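Local coordinates for lysozyme M1 (Streptomyces coelicolor, PDB 1JFX), which hydrolyses the beta-1,4 linkages between N-acetylmuramic acid and N-acetylglucosamine in bacterial peptidoglycan, acting on 6-O-acetylated muramic acid as well, at residues S142-N145 with T146-S150; G110-T113 with T114-R117. One frame throughout, in Å; residues are numbered along the deposited sequence.

Both contacts are local, each within one continuous run of chain, and they follow in series without nesting or crossing. Coming from the N terminus, the chain leaves strand 96-98, passes through a loop and reaches contact 2, where residues 110-113 turn into residues 114-117 at the start of helix 113-131. That helix leads to strand 136-139, and contact 1 then occupies helix 141-148 and its exit, on the way to strand 160-163. The two lie about 10 Å apart, centre to centre, on the same flank of the beta/alpha-barrel. They are joined by a probable hydrogen bond from Arg117 NE to Thr148 O and, through the loop before contact 2, by the Cys108-Cys147 disulfide.

Contact 1: S142-N145 with T146-S150; sequences SWWN and TCTGS
Cys147 lies over one face of the Trp143 indole, one turn on in helix 141-148, which links parallel strands 136-139 and 160-163 in a beta-alpha-beta unit. Its SG sits 3.5 Å from the centroid of the five-membered ring, a sulfur-aromatic contact, while CB makes a CH-pi contact 3.6 Å from that of the six-membered ring. Trp143 reaches this place with CG anti to the backbone N (chi1 -168°), its side chain about 5 Å from that of Glu100, a predicted active-site residue.

Trp144 repeats the pattern with Thr148, whose CG2 makes a CH-pi contact 3.7 Å from the centroid of the Trp144 six-membered ring, almost on the ring normal. OG1 of Thr148 (chi1 77°) lies over the same face and donates to Trp144 O at 2.7 Å. Thr148 N reaches that oxygen from the opposite face of its carbonyl plane at 3.0 Å. Beyond Gly149, Ser150 N bonds Asn145 O in the carbonyl plane, on a lone pair, at 3.0 Å.

Cys147 SG is also bonded to Cys108 SG, so the Trp143 indole packs against a disulfide while Met107 O holds its NE1. Two donors grip Trp144 O where helix gives way to loop, and Thr148 OG1 also accepts from Trp151 N.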
ATOM      1  N   SER A 142       6.156  -8.822  11.714  1.00  9.08           N
ATOM      2  CA  SER A 142       5.746 -10.131  12.233  1.00  9.67           C
ATOM      3  C   SER A 142       5.215 -11.032  11.139  1.00  7.81           C
ATOM      4  O   SER A 142       5.603 -12.198  11.027  1.00  9.57           O
ATOM      5  CB  SER A 142       4.641  -9.982  13.292  1.00 10.85           C
ATOM      6  OG  SER A 142       5.191  -9.511  14.505  1.00 20.45           O
ATOM      7  N   TRP A 143       4.303 -10.497  10.338  1.00  8.03           N
ATOM      8  CA  TRP A 143       3.727 -11.304   9.282  1.00  6.42           C
ATOM      9  C   TRP A 143       4.795 -11.668   8.253  1.00  8.36           C
ATOM     10  O   TRP A 143       4.893 -12.820   7.834  1.00  7.85           O
ATOM     11  CB  TRP A 143       2.575 -10.571   8.600  1.00  8.11           C
ATOM     12  CG  TRP A 143       1.782 -11.466   7.710  1.00  7.44           C
ATOM     13  CD1 TRP A 143       0.658 -12.179   8.050  1.00  9.21           C
ATOM     14  CD2 TRP A 143       2.093 -11.829   6.360  1.00  8.59           C
ATOM     15  NE1 TRP A 143       0.259 -12.967   6.991  1.00  8.93           N
ATOM     16  CE2 TRP A 143       1.123 -12.772   5.945  1.00  7.58           C
ATOM     17  CE3 TRP A 143       3.103 -11.458   5.463  1.00  8.27           C
ATOM     18  CZ2 TRP A 143       1.138 -13.354   4.671  1.00  6.64           C
ATOM     19  CZ3 TRP A 143       3.118 -12.042   4.189  1.00  8.31           C
ATOM     20  CH2 TRP A 143       2.136 -12.982   3.815  1.00  7.61           C
ATOM     21  N   TRP A 144       5.591 -10.690   7.831  1.00  7.93           N
ATOM     22  CA  TRP A 144       6.624 -10.992   6.849  1.00  7.68           C
ATOM     23  C   TRP A 144       7.563 -12.098   7.323  1.00  8.90           C
ATOM     24  O   TRP A 144       7.798 -13.100   6.626  1.00  8.98           O
ATOM     25  CB  TRP A 144       7.464  -9.750   6.529  1.00  9.85           C
ATOM     26  CG  TRP A 144       8.410 -10.010   5.403  1.00  8.52           C
ATOM     27  CD1 TRP A 144       9.750 -10.306   5.489  1.00  8.69           C
ATOM     28  CD2 TRP A 144       8.068 -10.090   4.019  1.00  7.27           C
ATOM     29  NE1 TRP A 144      10.253 -10.569   4.234  1.00  7.83           N
ATOM     30  CE2 TRP A 144       9.240 -10.442   3.315  1.00  7.80           C
ATOM     31  CE3 TRP A 144       6.874  -9.901   3.299  1.00  7.97           C
ATOM     32  CZ2 TRP A 144       9.256 -10.610   1.922  1.00  8.25           C
ATOM     33  CZ3 TRP A 144       6.894 -10.064   1.915  1.00  9.21           C
ATOM     34  CH2 TRP A 144       8.078 -10.414   1.244  1.00  9.43           C
ATOM     35  N   ASN A 145       8.099 -11.932   8.521  1.00  9.13           N
ATOM     36  CA  ASN A 145       9.029 -12.927   9.011  1.00  9.66           C
ATOM     37  C   ASN A 145       8.383 -14.294   9.206  1.00  9.26           C
ATOM     38  O   ASN A 145       8.933 -15.319   8.789  1.00 11.06           O
ATOM     39  CB  ASN A 145       9.707 -12.410  10.284  1.00 12.87           C
ATOM     40  CG  ASN A 145      10.716 -11.300   9.983  1.00 14.65           C
ATOM     41  OD1 ASN A 145      11.305 -11.263   8.893  1.00 12.10           O
ATOM     42  ND2 ASN A 145      10.924 -10.401  10.942  1.00 17.87           N
ATOM     43  N   THR A 146       7.199 -14.315   9.795  1.00  8.63           N
ATOM     44  CA  THR A 146       6.516 -15.574  10.010  1.00  7.95           C
ATOM     45  C   THR A 146       6.074 -16.288   8.743  1.00  8.14           C
ATOM     46  O   THR A 146       6.423 -17.459   8.526  1.00  9.59           O
ATOM     47  CB  THR A 146       5.297 -15.369  10.916  1.00  9.99           C
ATOM     48  OG1 THR A 146       5.761 -15.031  12.224  1.00 11.55           O
ATOM     49  CG2 THR A 146       4.429 -16.626  10.975  1.00  8.12           C
ATOM     50  N   CYS A 147       5.322 -15.590   7.894  1.00  8.10           N
ATOM     51  CA  CYS A 147       4.791 -16.221   6.702  1.00  7.42           C
ATOM     52  C   CYS A 147       5.716 -16.399   5.506  1.00  8.63           C
ATOM     53  O   CYS A 147       5.435 -17.221   4.641  1.00  8.44           O
ATOM     54  CB  CYS A 147       3.506 -15.516   6.283  1.00  6.89           C
ATOM     55  SG  CYS A 147       2.194 -15.528   7.548  1.00  9.09           S
ATOM     56  N   THR A 148       6.814 -15.650   5.438  1.00  9.24           N
ATOM     57  CA  THR A 148       7.743 -15.852   4.325  1.00  9.55           C
ATOM     58  C   THR A 148       9.025 -16.491   4.829  1.00 10.66           C
ATOM     59  O   THR A 148       9.923 -16.807   4.054  1.00 10.53           O
ATOM     60  CB  THR A 148       8.121 -14.535   3.598  1.00  9.25           C
ATOM     61  OG1 THR A 148       9.073 -13.784   4.369  1.00  9.57           O
ATOM     62  CG2 THR A 148       6.889 -13.697   3.367  1.00  8.19           C
ATOM     63  N   GLY A 149       9.109 -16.696   6.138  1.00 11.97           N
ATOM     64  CA  GLY A 149      10.327 -17.270   6.677  1.00 11.64           C
ATOM     65  C   GLY A 149      11.498 -16.316   6.535  1.00 10.98           C
ATOM     66  O   GLY A 149      12.587 -16.719   6.112  1.00 10.43           O
ATOM     67  N   SER A 150      11.271 -15.051   6.886  1.00  9.64           N
ATOM     68  CA  SER A 150      12.285 -14.001   6.840  1.00 11.72           C
ATOM     69  C   SER A 150      12.957 -13.937   5.472  1.00 11.02           C
ATOM     70  O   SER A 150      14.176 -13.894   5.362  1.00 12.88           O
ATOM     71  CB  SER A 150      13.336 -14.237   7.932  1.00 14.13           C
ATOM     72  OG  SER A 150      12.720 -14.296   9.209  1.00 13.42           O
TER

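Contact 2: G110-T113 with T114-R117; sequences GLST and TQMR
One face of the Arg117 guanidinium carries a water 3.2 Å above the plane, over its centre, while Thr113 O approaches the group obliquely. The water is hydrogen-bonded to Thr113 OG1 at 2.8 Å and more weakly to Thr114 OG1. Arg117 runs extended from CG to NE, and its CG passes 3.1 Å from Thr113 O, the carbonyl oxygen that accepts from Arg117 N. The guanidinium itself is turned to the end of helix 141-148, where NE donates to Thr148 O and NH2 weakly to Gly149 O.

Gln115, extended beyond CG, reaches back to the helix start with its amide oxygen. OE1 takes Ser112 N at 2.9 Å, in the carbonyl plane and on a lone pair, with a nearly straight bond (171° at the hydrogen). In return the Ser112 hydroxyl, swung back over its own main chain (chi1 62°), accepts through OG from Gln115 N at 3.1 Å. These reciprocal bonds form a capping box with Ser112 as N-cap.

Leu111 crosses both Gln115 and Met116 at about a right angle, its CD1 lying 4.1 Å from Met116 CE. The buried Met116 side chain also touches Ile99 and Tyr109.

The box thus supplies side-chain partners for the N-H of the N-cap Ser112 and for that of Gln115 in the first turn of helix 113-131, while Arg117 links that turn to the helix end beside it.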
ATOM      1  N   GLY A 110      -2.788 -20.722   4.815  1.00 10.25           N
ATOM      2  CA  GLY A 110      -2.684 -22.109   4.400  1.00 10.98           C
ATOM      3  C   GLY A 110      -1.550 -22.391   3.439  1.00 11.61           C
ATOM      4  O   GLY A 110      -1.464 -23.480   2.880  1.00 13.19           O
ATOM      5  N   LEU A 111      -0.686 -21.408   3.221  1.00 10.91           N
ATOM      6  CA  LEU A 111       0.449 -21.609   2.335  1.00 11.37           C
ATOM      7  C   LEU A 111       1.734 -21.824   3.128  1.00 10.52           C
ATOM      8  O   LEU A 111       1.942 -21.195   4.168  1.00 11.67           O
ATOM      9  CB  LEU A 111       0.623 -20.395   1.409  1.00  9.82           C
ATOM     10  CG  LEU A 111      -0.529 -20.084   0.455  1.00 11.38           C
ATOM     11  CD1 LEU A 111      -0.106 -18.955  -0.491  1.00 11.12           C
ATOM     12  CD2 LEU A 111      -0.895 -21.324  -0.344  1.00 15.61           C
ATOM     13  N   SER A 112       2.590 -22.725   2.650  1.00 11.08           N
ATOM     14  CA  SER A 112       3.878 -22.946   3.298  1.00 11.30           C
ATOM     15  C   SER A 112       4.685 -21.683   3.013  1.00 11.80           C
ATOM     16  O   SER A 112       4.258 -20.839   2.213  1.00 11.13           O
ATOM     17  CB  SER A 112       4.605 -24.160   2.701  1.00 12.53           C
ATOM     18  OG  SER A 112       4.902 -23.967   1.324  1.00 13.48           O
ATOM     19  N   THR A 113       5.838 -21.535   3.659  1.00 11.46           N
ATOM     20  CA  THR A 113       6.645 -20.346   3.420  1.00 11.38           C
ATOM     21  C   THR A 113       7.076 -20.317   1.960  1.00 11.94           C
ATOM     22  O   THR A 113       7.111 -19.251   1.348  1.00 12.41           O
ATOM     23  CB  THR A 113       7.911 -20.269   4.328  1.00 12.53           C
ATOM     24  OG1 THR A 113       8.693 -21.462   4.192  1.00 13.54           O
ATOM     25  CG2 THR A 113       7.506 -20.066   5.794  1.00 13.71           C
ATOM     26  N   THR A 114       7.386 -21.485   1.391  1.00 11.33           N
ATOM     27  CA  THR A 114       7.803 -21.532  -0.003  1.00 12.27           C
ATOM     28  C   THR A 114       6.644 -21.153  -0.938  1.00 12.03           C
ATOM     29  O   THR A 114       6.840 -20.431  -1.923  1.00 13.26           O
ATOM     30  CB  THR A 114       8.349 -22.938  -0.381  1.00 16.25           C
ATOM     31  OG1 THR A 114       9.530 -23.206   0.389  1.00 19.51           O
ATOM     32  CG2 THR A 114       8.698 -23.001  -1.866  1.00 18.84           C
ATOM     33  N   GLN A 115       5.438 -21.631  -0.645  1.00 10.95           N
ATOM     34  CA  GLN A 115       4.293 -21.290  -1.487  1.00 11.48           C
ATOM     35  C   GLN A 115       3.967 -19.807  -1.381  1.00 10.08           C
ATOM     36  O   GLN A 115       3.521 -19.190  -2.352  1.00 10.88           O
ATOM     37  CB  GLN A 115       3.052 -22.089  -1.090  1.00 13.10           C
ATOM     38  CG  GLN A 115       3.133 -23.573  -1.398  1.00 15.49           C
ATOM     39  CD  GLN A 115       1.955 -24.322  -0.814  1.00 18.93           C
ATOM     40  OE1 GLN A 115       1.622 -24.149   0.362  1.00 14.13           O
ATOM     41  NE2 GLN A 115       1.310 -25.158  -1.630  1.00 21.83           N
ATOM     42  N   MET A 116       4.182 -19.238  -0.200  1.00  9.20           N
ATOM     43  CA  MET A 116       3.871 -17.829  -0.006  1.00  8.47           C
ATOM     44  C   MET A 116       4.881 -16.987  -0.766  1.00  8.55           C
ATOM     45  O   MET A 116       4.526 -15.958  -1.333  1.00  8.65           O
ATOM     46  CB  MET A 116       3.899 -17.463   1.480  1.00  7.58           C
ATOM     47  CG  MET A 116       3.473 -16.020   1.761  1.00  7.63           C
ATOM     48  SD  MET A 116       1.786 -15.655   1.240  1.00  9.44           S
ATOM     49  CE  MET A 116       0.859 -16.434   2.601  1.00  7.57           C
ATOM     50  N   ARG A 117       6.141 -17.415  -0.772  1.00  8.06           N
ATOM     51  CA  ARG A 117       7.158 -16.681  -1.516  1.00  8.40           C
ATOM     52  C   ARG A 117       6.758 -16.678  -2.988  1.00  8.09           C
ATOM     53  O   ARG A 117       6.825 -15.653  -3.659  1.00  9.22           O
ATOM     54  CB  ARG A 117       8.526 -17.342  -1.357  1.00  6.95           C
ATOM     55  CG  ARG A 117       9.083 -17.191   0.036  1.00  7.91           C
ATOM     56  CD  ARG A 117      10.427 -17.876   0.184  1.00  7.21           C
ATOM     57  NE  ARG A 117      10.942 -17.704   1.537  1.00  7.70           N
ATOM     58  CZ  ARG A 117      12.193 -17.977   1.894  1.00 12.45           C
ATOM     59  NH1 ARG A 117      13.053 -18.443   0.997  1.00 12.17           N
ATOM     60  NH2 ARG A 117      12.592 -17.752   3.141  1.00 10.71           N
TER
HETATM   61  O   HOH W   1      10.709 -20.834   2.395  1.00 20.92           O